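Local coordinates for protein ORF10 (Moritella marina, PDB 6RIW) that forms the ketosynthase-chain length factor didomain of a polyunsaturated fatty acid synthase, which probably extends acyl chains by condensation on acyl carrier protein, at residues A[561-566]-A[649-653]; A[569-573]-A[652-656]; A[574-580]-A[685-691]. All coordinates share one frame; numbering follows the deposited sequence.

The three contacts form one compact patch in the second ketosynthase-like half of the chain, probably the chain length factor. Their centres lie about 7 Å apart for contacts 1 and 2, and about 9 Å from either to contact 3. On one side the chain runs through helix 552-567, the loop 569-573 and strand 576-581. Some eighty residues later helix 642-653 and the turn 652-656 return to meet helix and loop, and strand 687-694 then pairs with the strand. Contacts 1 and 2 share Leu652 and Trp653, while Ile649 and Ala565 pack on Val578 and Ile689 of contact 3. They form a continuous unit, buried at the helix pair and sheet and partly exposed at the loop.

Contact 1 of 3, residues A[561-566]-A[649-653]; sequences ADNAAK and ISALW
Asp562 and Trp653 tie together two helices, 552-567 and 642-653, that lie on the sheet of a thiolase-type fold, the fold of ketosynthases. The short axis segments stand 11.3 Å apart and cross at -46°, a wide spacing bridged in part by large side chains set against small ones, Trp653 on Ala565 and Ile649 on Ala561.

Asp562 is the one to follow. Asp562 CB passes the end of Ile649, 4.3 Å from Ile649 CD1. With CG anti to the backbone N (chi1 -169°), the carboxylate swings across to the other helix, and Asp562 CG comes 4.0 Å from Leu652 CD2. Asp562 OD1 then accepts a hydrogen bond from Trp653 NE1 at 2.9 Å; the bond is bent (140° at the hydrogen), and the oxygen, met nearly along its C-O axis, is also tilted somewhat from the indole plane. The same OD1 pairs with Arg539, from helix 537-540, so two donors grip it. Asp562 OD2 turns to its own helix, to Lys566 NZ one turn further on, 3.2 Å away in a salt bridge, the amine coming from above the carboxylate plane. With both oxygens engaged, rotation of the group is restrained, and the positive neighbours would probably favour its ionised form.

Further along the indole, Ala565 CB sits over one face of the six-membered ring of Trp653, 4.0 Å from its centroid and offset toward the rim, nearest CZ2, in a CH-pi contact. Lys566 CG lies at the edge, 4.0 Å from Trp653 CZ2. A turn back the packing is purely apolar: Ala561 CB touches Ile649 CG1 at 3.9 Å.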
loop_
_atom_site.group_PDB
_atom_site.type_symbol
_atom_site.label_atom_id
_atom_site.label_comp_id
_atom_site.label_asym_id
_atom_site.label_seq_id
_atom_site.Cartn_x
_atom_site.Cartn_y
_atom_site.Cartn_z
ATOM N N ALA A 561 12.501 11.870 5.543
ATOM C CA ALA A 561 13.153 10.666 6.059
ATOM C C ALA A 561 14.664 10.843 6.097
ATOM O O ALA A 561 15.319 10.477 7.082
ATOM C CB ALA A 561 12.809 9.438 5.200
ATOM N N ASP A 562 15.224 11.409 5.030
ATOM C CA ASP A 562 16.659 11.696 4.979
ATOM C C ASP A 562 17.074 12.618 6.119
ATOM O O ASP A 562 18.081 12.375 6.793
ATOM C CB ASP A 562 17.001 12.329 3.627
ATOM C CG ASP A 562 18.510 12.424 3.380
ATOM O OD1 ASP A 562 19.226 11.420 3.562
ATOM O OD2 ASP A 562 18.961 13.516 2.977
ATOM N N ASN A 563 16.302 13.683 6.349
ATOM C CA ASN A 563 16.631 14.632 7.409
ATOM C C ASN A 563 16.511 13.990 8.788
ATOM O O ASN A 563 17.373 14.200 9.655
ATOM C CB ASN A 563 15.729 15.869 7.310
ATOM C CG ASN A 563 16.090 16.751 6.137
ATOM O OD1 ASN A 563 17.205 16.685 5.623
ATOM N ND2 ASN A 563 15.154 17.586 5.708
ATOM N N ALA A 564 15.465 13.181 9.007
ATOM C CA ALA A 564 15.329 12.496 10.288
ATOM C C ALA A 564 16.492 11.524 10.521
ATOM O O ALA A 564 16.993 11.400 11.647
ATOM C CB ALA A 564 13.971 11.773 10.356
ATOM N N ALA A 565 16.940 10.837 9.463
ATOM C CA ALA A 565 18.045 9.887 9.597
ATOM C C ALA A 565 19.330 10.600 9.993
ATOM O O ALA A 565 20.082 10.115 10.849
ATOM C CB ALA A 565 18.246 9.120 8.291
ATOM N N LYS A 566 19.579 11.770 9.399
ATOM C CA LYS A 566 20.737 12.573 9.787
ATOM C C LYS A 566 20.613 13.066 11.221
ATOM O O LYS A 566 21.575 12.998 11.998
ATOM C CB LYS A 566 20.899 13.755 8.830
ATOM C CG LYS A 566 21.449 13.366 7.460
ATOM C CD LYS A 566 21.239 14.483 6.438
ATOM C CE LYS A 566 21.774 14.087 5.071
ATOM N NZ LYS A 566 21.452 15.153 4.084
ATOM N N ILE A 649 15.055 5.455 -0.027
ATOM C CA ILE A 649 15.836 5.814 1.157
ATOM C C ILE A 649 16.836 4.709 1.484
ATOM O O ILE A 649 18.023 4.977 1.719
ATOM C CB ILE A 649 14.898 6.107 2.344
ATOM C CG1 ILE A 649 14.265 7.485 2.169
ATOM C CG2 ILE A 649 15.653 5.995 3.703
ATOM C CD1 ILE A 649 15.303 8.633 2.145
ATOM N N SER A 650 16.382 3.449 1.467
ATOM C CA SER A 650 17.300 2.323 1.692
ATOM C C SER A 650 18.412 2.271 0.656
ATOM O O SER A 650 19.535 1.845 0.970
ATOM C CB SER A 650 16.549 0.992 1.668
ATOM O OG SER A 650 15.517 0.984 2.640
ATOM N N ALA A 651 18.121 2.656 -0.587
ATOM C CA ALA A 651 19.180 2.653 -1.593
ATOM C C ALA A 651 20.142 3.817 -1.375
ATOM O O ALA A 651 21.358 3.662 -1.546
ATOM C CB ALA A 651 18.586 2.688 -3.006
ATOM N N LEU A 652 19.621 4.978 -0.973
ATOM C CA LEU A 652 20.474 6.130 -0.686
ATOM C C LEU A 652 21.419 5.855 0.477
ATOM O O LEU A 652 22.590 6.263 0.451
ATOM C CB LEU A 652 19.612 7.358 -0.382
ATOM C CG LEU A 652 20.352 8.628 0.055
ATOM C CD1 LEU A 652 21.236 9.144 -1.087
ATOM C CD2 LEU A 652 19.380 9.723 0.526
ATOM N N TRP A 653 20.936 5.165 1.505
ATOM C CA TRP A 653 21.710 4.924 2.717
ATOM C C TRP A 653 22.341 3.540 2.749
ATOM O O TRP A 653 23.014 3.204 3.731
ATOM C CB TRP A 653 20.822 5.122 3.954
ATOM C CG TRP A 653 20.523 6.567 4.259
ATOM C CD1 TRP A 653 19.628 7.385 3.613
ATOM C CD2 TRP A 653 21.131 7.369 5.274
ATOM N NE1 TRP A 653 19.642 8.640 4.173
ATOM C CE2 TRP A 653 20.555 8.657 5.195
ATOM C CE3 TRP A 653 22.099 7.118 6.259
ATOM C CZ2 TRP A 653 20.916 9.691 6.060
ATOM C CZ3 TRP A 653 22.461 8.146 7.108
ATOM C CH2 TRP A 653 21.866 9.413 7.013
#

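Contact 2 of 3, residues A[569-573]-A[652-656]; sequences GLVEG and LWDFS
Leu570 and Val571 meet two aromatic rings, those of Trp653 and Phe655, whose planes are turned only about 20° from each other. The rings are staggered: what covers the centre of the Phe655 face is Trp653 CB, 3.4 Å above the plane. The loop runs past their edges. Leu570 O lies at the indole edge, 3.5 Å from Trp653 CZ3, and Val571 O at the phenyl edge, 3.5 Å from Phe655 CE1; both oxygens are near the ring planes, with the Leu570 C=O broadside to the indole edge. Leu570, with CG anti to its carbonyl carbon (chi1 -65°), drops CD1 toward the phenyl ring, 4.1 Å from CZ of Phe655, and the two side chains cross at about a right angle. Glu572 lies on the indole side instead; its CG approaches CE3 of Trp653 to 3.7 Å, and its carboxylate stands steeply to the ring.

The backbones close the far end. Gly573 N donates to Trp653 O at 2.9 Å (N-H...O 157°), holding the loop against the last turn of the helix. One water bridges Gly573 O, to which it donates at 3.2 Å, and Ser656 OG, 2.6 Å away.

Both Gly569, in a Schellman motif, and Asp654 leave their helices with positive phi. The contact therefore joins the exits of helices 552-567 and 642-653, with Leu570 and Phe655 resting on Ile689 of strand 687-694.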
loop_
_atom_site.group_PDB
_atom_site.type_symbol
_atom_site.label_atom_id
_atom_site.label_comp_id
_atom_site.label_asym_id
_atom_site.label_seq_id
_atom_site.Cartn_x
_atom_site.Cartn_y
_atom_site.Cartn_z
ATOM N N GLY A 569 21.566 10.546 13.768
ATOM C CA GLY A 569 22.918 10.009 13.725
ATOM C C GLY A 569 23.044 8.648 13.074
ATOM O O GLY A 569 23.954 7.881 13.412
ATOM N N LEU A 570 22.154 8.311 12.145
ATOM C CA LEU A 570 22.254 7.000 11.521
ATOM C C LEU A 570 23.504 6.908 10.639
ATOM O O LEU A 570 24.070 7.911 10.206
ATOM C CB LEU A 570 20.995 6.699 10.703
ATOM C CG LEU A 570 19.703 6.570 11.526
ATOM C CD1 LEU A 570 18.568 6.021 10.671
ATOM C CD2 LEU A 570 19.899 5.693 12.770
ATOM N N VAL A 571 23.905 5.669 10.360
ATOM C CA VAL A 571 25.128 5.336 9.627
ATOM C C VAL A 571 24.760 4.494 8.411
ATOM O O VAL A 571 24.002 3.523 8.534
ATOM C CB VAL A 571 26.116 4.562 10.525
ATOM C CG1 VAL A 571 27.355 4.142 9.726
ATOM C CG2 VAL A 571 26.500 5.408 11.744
ATOM N N GLU A 572 25.332 4.838 7.254
ATOM C CA GLU A 572 25.080 4.096 6.025
ATOM C C GLU A 572 25.576 2.656 6.119
ATOM O O GLU A 572 26.520 2.338 6.854
ATOM C CB GLU A 572 25.748 4.799 4.838
ATOM C CG GLU A 572 25.401 6.274 4.730
ATOM C CD GLU A 572 25.926 6.946 3.452
ATOM O OE1 GLU A 572 26.882 6.424 2.819
ATOM O OE2 GLU A 572 25.376 8.014 3.092
ATOM N N GLY A 573 24.910 1.774 5.374
ATOM C CA GLY A 573 25.332 0.393 5.256
ATOM C C GLY A 573 24.872 -0.533 6.354
ATOM O O GLY A 573 25.398 -1.641 6.470
ATOM N N LEU A 652 19.621 4.978 -0.973
ATOM C CA LEU A 652 20.474 6.130 -0.686
ATOM C C LEU A 652 21.419 5.855 0.477
ATOM O O LEU A 652 22.590 6.263 0.451
ATOM C CB LEU A 652 19.612 7.358 -0.382
ATOM C CG LEU A 652 20.352 8.628 0.055
ATOM C CD1 LEU A 652 21.236 9.144 -1.087
ATOM C CD2 LEU A 652 19.380 9.723 0.526
ATOM N N TRP A 653 20.936 5.165 1.505
ATOM C CA TRP A 653 21.710 4.924 2.717
ATOM C C TRP A 653 22.341 3.540 2.749
ATOM O O TRP A 653 23.014 3.204 3.731
ATOM C CB TRP A 653 20.822 5.122 3.954
ATOM C CG TRP A 653 20.523 6.567 4.259
ATOM C CD1 TRP A 653 19.628 7.385 3.613
ATOM C CD2 TRP A 653 21.131 7.369 5.274
ATOM N NE1 TRP A 653 19.642 8.640 4.173
ATOM C CE2 TRP A 653 20.555 8.657 5.195
ATOM C CE3 TRP A 653 22.099 7.118 6.259
ATOM C CZ2 TRP A 653 20.916 9.691 6.060
ATOM C CZ3 TRP A 653 22.461 8.146 7.108
ATOM C CH2 TRP A 653 21.866 9.413 7.013
ATOM N N ASP A 654 22.128 2.728 1.708
ATOM C CA ASP A 654 22.565 1.332 1.677
ATOM C C ASP A 654 22.074 0.558 2.905
ATOM O O ASP A 654 22.828 -0.184 3.538
ATOM C CB ASP A 654 24.095 1.250 1.533
ATOM C CG ASP A 654 24.582 -0.117 1.067
ATOM O OD1 ASP A 654 23.818 -0.862 0.382
ATOM O OD2 ASP A 654 25.751 -0.447 1.404
ATOM N N PHE A 655 20.793 0.717 3.251
ATOM C CA PHE A 655 20.228 -0.031 4.369
ATOM C C PHE A 655 19.806 -1.415 3.904
ATOM O O PHE A 655 19.390 -1.594 2.758
ATOM C CB PHE A 655 19.002 0.693 4.950
ATOM C CG PHE A 655 19.328 1.939 5.739
ATOM C CD1 PHE A 655 20.528 2.056 6.427
ATOM C CD2 PHE A 655 18.408 2.982 5.812
ATOM C CE1 PHE A 655 20.811 3.221 7.182
ATOM C CE2 PHE A 655 18.674 4.135 6.551
ATOM C CZ PHE A 655 19.882 4.252 7.242
ATOM N N SER A 656 19.860 -2.387 4.821
ATOM C CA SER A 656 19.511 -3.764 4.500
ATOM C C SER A 656 18.283 -4.297 5.242
ATOM O O SER A 656 17.920 -5.465 5.039
ATOM C CB SER A 656 20.702 -4.702 4.785
ATOM O OG SER A 656 21.053 -4.695 6.169
HETATM O O HOH W 1 23.565 -4.234 6.659
#

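Contact 3 of 3, residues A[574-580]-A[685-691]; sequences RNVAVLV and VEAVIIA
Ala577 and Leu579 carry the firm part of this contact, where strand 576-581 runs parallel to strand 687-694, their short axes 4.7 Å apart, in the core sheet of the thiolase-type fold. Ala577 N donates to Ala687 O at 3.1 Å, and Ala577 O accepts from Ile689 N at 2.9 Å. Leu579 repeats the pattern with Ile689 O and Ala691 N, the first of these bonds almost straight at 177°. Ala577, Leu579, Val688 and Ile690 share one face of the sheet: the side chains of Leu579 and Val688 cross obliquely, CD1 of Leu579 3.9 Å from CG1 of Val688, and helix 668-682 covers Val688 and Ile690. On the other face Val576, Val578 and Val580 accompany Ala687, Ile689 and Ala691, and helix 642-653 packs on Val578 and Val580.

Toward Arg574 the regular strand pattern gives way to an inverse gamma turn centred on Asn575, although Asn575 O still accepts a straight bond from Glu686 N at 2.9 Å. Val685 packs against the turn: with CG1 in the crowded position (chi1 67°), CG2 is anti to the backbone N and lies 3.4 Å from Asn575 O and 4.0 Å from Ala577 CB. Ala687 N is buried here without a partner.

At the solvent edge only the side chains of Arg574 and Glu686 meet across the two segments as charges. Arg574 bends at chi2 (-72°), folding its methylenes past the carboxylate, and Arg574 NH1 reaches OE1 of Glu686 at 3.2 Å from the syn side, somewhat out of both planes.

The chemistry divides accordingly. Backbone bonds and apolar contacts join the buried strands, whereas the charged pair sits at the end where Arg574 is exposed, so water would probably screen it.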
loop_
_atom_site.group_PDB
_atom_site.type_symbol
_atom_site.label_atom_id
_atom_site.label_comp_id
_atom_site.label_asym_id
_atom_site.label_seq_id
_atom_site.Cartn_x
_atom_site.Cartn_y
_atom_site.Cartn_z
ATOM N N ARG A 574 23.891 -0.130 7.153
ATOM C CA ARG A 574 23.496 -0.865 8.341
ATOM C C ARG A 574 22.135 -1.522 8.146
ATOM O O ARG A 574 21.394 -1.210 7.213
ATOM C CB ARG A 574 23.461 0.068 9.554
ATOM C CG ARG A 574 24.812 0.699 9.869
ATOM C CD ARG A 574 25.783 -0.337 10.456
ATOM N NE ARG A 574 27.008 0.298 10.948
ATOM C CZ ARG A 574 27.098 0.970 12.093
ATOM N NH1 ARG A 574 26.038 1.100 12.877
ATOM N NH2 ARG A 574 28.255 1.511 12.462
ATOM N N ASN A 575 21.830 -2.453 9.047
ATOM C CA ASN A 575 20.576 -3.202 9.074
ATOM C C ASN A 575 19.547 -2.278 9.715
ATOM O O ASN A 575 19.349 -2.291 10.925
ATOM C CB ASN A 575 20.754 -4.499 9.861
ATOM C CG ASN A 575 19.503 -5.386 9.859
ATOM O OD1 ASN A 575 18.490 -5.066 9.235
ATOM N ND2 ASN A 575 19.578 -6.511 10.565
ATOM N N VAL A 576 18.945 -1.417 8.899
ATOM C CA VAL A 576 17.947 -0.446 9.344
ATOM C C VAL A 576 16.705 -0.649 8.500
ATOM O O VAL A 576 16.804 -0.819 7.275
ATOM C CB VAL A 576 18.461 1.002 9.215
ATOM C CG1 VAL A 576 17.322 2.059 9.371
ATOM C CG2 VAL A 576 19.539 1.261 10.249
ATOM N N ALA A 577 15.538 -0.625 9.148
ATOM C CA ALA A 577 14.254 -0.755 8.460
ATOM C C ALA A 577 13.627 0.611 8.174
ATOM O O ALA A 577 13.834 1.584 8.903
ATOM C CB ALA A 577 13.285 -1.604 9.284
ATOM N N VAL A 578 12.857 0.679 7.089
ATOM C CA VAL A 578 12.156 1.901 6.697
ATOM C C VAL A 578 10.681 1.547 6.540
ATOM O O VAL A 578 10.333 0.708 5.698
ATOM C CB VAL A 578 12.715 2.498 5.395
ATOM C CG1 VAL A 578 11.997 3.799 5.038
ATOM C CG2 VAL A 578 14.238 2.785 5.507
ATOM N N LEU A 579 9.822 2.139 7.371
ATOM C CA LEU A 579 8.387 1.914 7.294
ATOM C C LEU A 579 7.737 3.220 6.876
ATOM O O LEU A 579 7.994 4.258 7.492
ATOM C CB LEU A 579 7.820 1.459 8.649
ATOM C CG LEU A 579 8.534 0.292 9.341
ATOM C CD1 LEU A 579 7.851 0.025 10.656
ATOM C CD2 LEU A 579 8.498 -0.971 8.467
ATOM N N VAL A 580 6.924 3.193 5.822
ATOM C CA VAL A 580 6.273 4.421 5.369
ATOM C C VAL A 580 4.768 4.275 5.584
ATOM O O VAL A 580 4.111 3.473 4.912
ATOM C CB VAL A 580 6.596 4.731 3.902
ATOM C CG1 VAL A 580 5.881 6.008 3.459
ATOM C CG2 VAL A 580 8.120 4.869 3.712
ATOM N N VAL A 685 17.586 -5.812 13.658
ATOM C CA VAL A 685 17.562 -4.466 13.115
ATOM C C VAL A 685 18.018 -3.470 14.180
ATOM O O VAL A 685 17.665 -3.583 15.361
ATOM C CB VAL A 685 16.148 -4.167 12.583
ATOM C CG1 VAL A 685 15.128 -4.098 13.734
ATOM C CG2 VAL A 685 16.144 -2.915 11.756
ATOM N N GLU A 686 18.847 -2.510 13.771
ATOM C CA GLU A 686 19.455 -1.557 14.703
ATOM C C GLU A 686 18.613 -0.304 14.927
ATOM O O GLU A 686 18.699 0.318 15.997
ATOM C CB GLU A 686 20.825 -1.120 14.172
ATOM C CG GLU A 686 21.819 -2.250 14.008
ATOM C CD GLU A 686 22.994 -1.871 13.104
ATOM O OE1 GLU A 686 23.431 -0.693 13.153
ATOM O OE2 GLU A 686 23.472 -2.757 12.343
ATOM N N ALA A 687 17.847 0.114 13.924
ATOM C CA ALA A 687 16.992 1.297 14.042
ATOM C C ALA A 687 15.866 1.148 13.039
ATOM O O ALA A 687 15.957 0.351 12.099
ATOM C CB ALA A 687 17.740 2.610 13.777
ATOM N N VAL A 688 14.808 1.933 13.237
ATOM C CA VAL A 688 13.679 1.951 12.310
ATOM C C VAL A 688 13.342 3.398 12.003
ATOM O O VAL A 688 13.183 4.212 12.923
ATOM C CB VAL A 688 12.445 1.223 12.881
ATOM C CG1 VAL A 688 11.239 1.379 11.939
ATOM C CG2 VAL A 688 12.747 -0.254 13.150
ATOM N N ILE A 689 13.302 3.732 10.717
ATOM C CA ILE A 689 12.791 5.023 10.274
ATOM C C ILE A 689 11.303 4.834 10.059
ATOM O O ILE A 689 10.897 3.937 9.310
ATOM C CB ILE A 689 13.465 5.477 8.971
ATOM C CG1 ILE A 689 14.977 5.599 9.157
ATOM C CG2 ILE A 689 12.858 6.785 8.498
ATOM C CD1 ILE A 689 15.704 6.120 7.929
ATOM N N ILE A 690 10.483 5.654 10.711
ATOM C CA ILE A 690 9.048 5.666 10.415
ATOM C C ILE A 690 8.747 6.990 9.734
ATOM O O ILE A 690 8.846 8.046 10.361
ATOM C CB ILE A 690 8.177 5.491 11.660
ATOM C CG1 ILE A 690 8.567 4.196 12.392
ATOM C CG2 ILE A 690 6.685 5.467 11.214
ATOM C CD1 ILE A 690 7.776 3.960 13.679
ATOM N N ALA A 691 8.416 6.942 8.450
ATOM C CA ALA A 691 8.049 8.148 7.721
ATOM C C ALA A 691 6.562 8.096 7.407
ATOM O O ALA A 691 5.913 7.038 7.458
ATOM C CB ALA A 691 8.877 8.301 6.435
#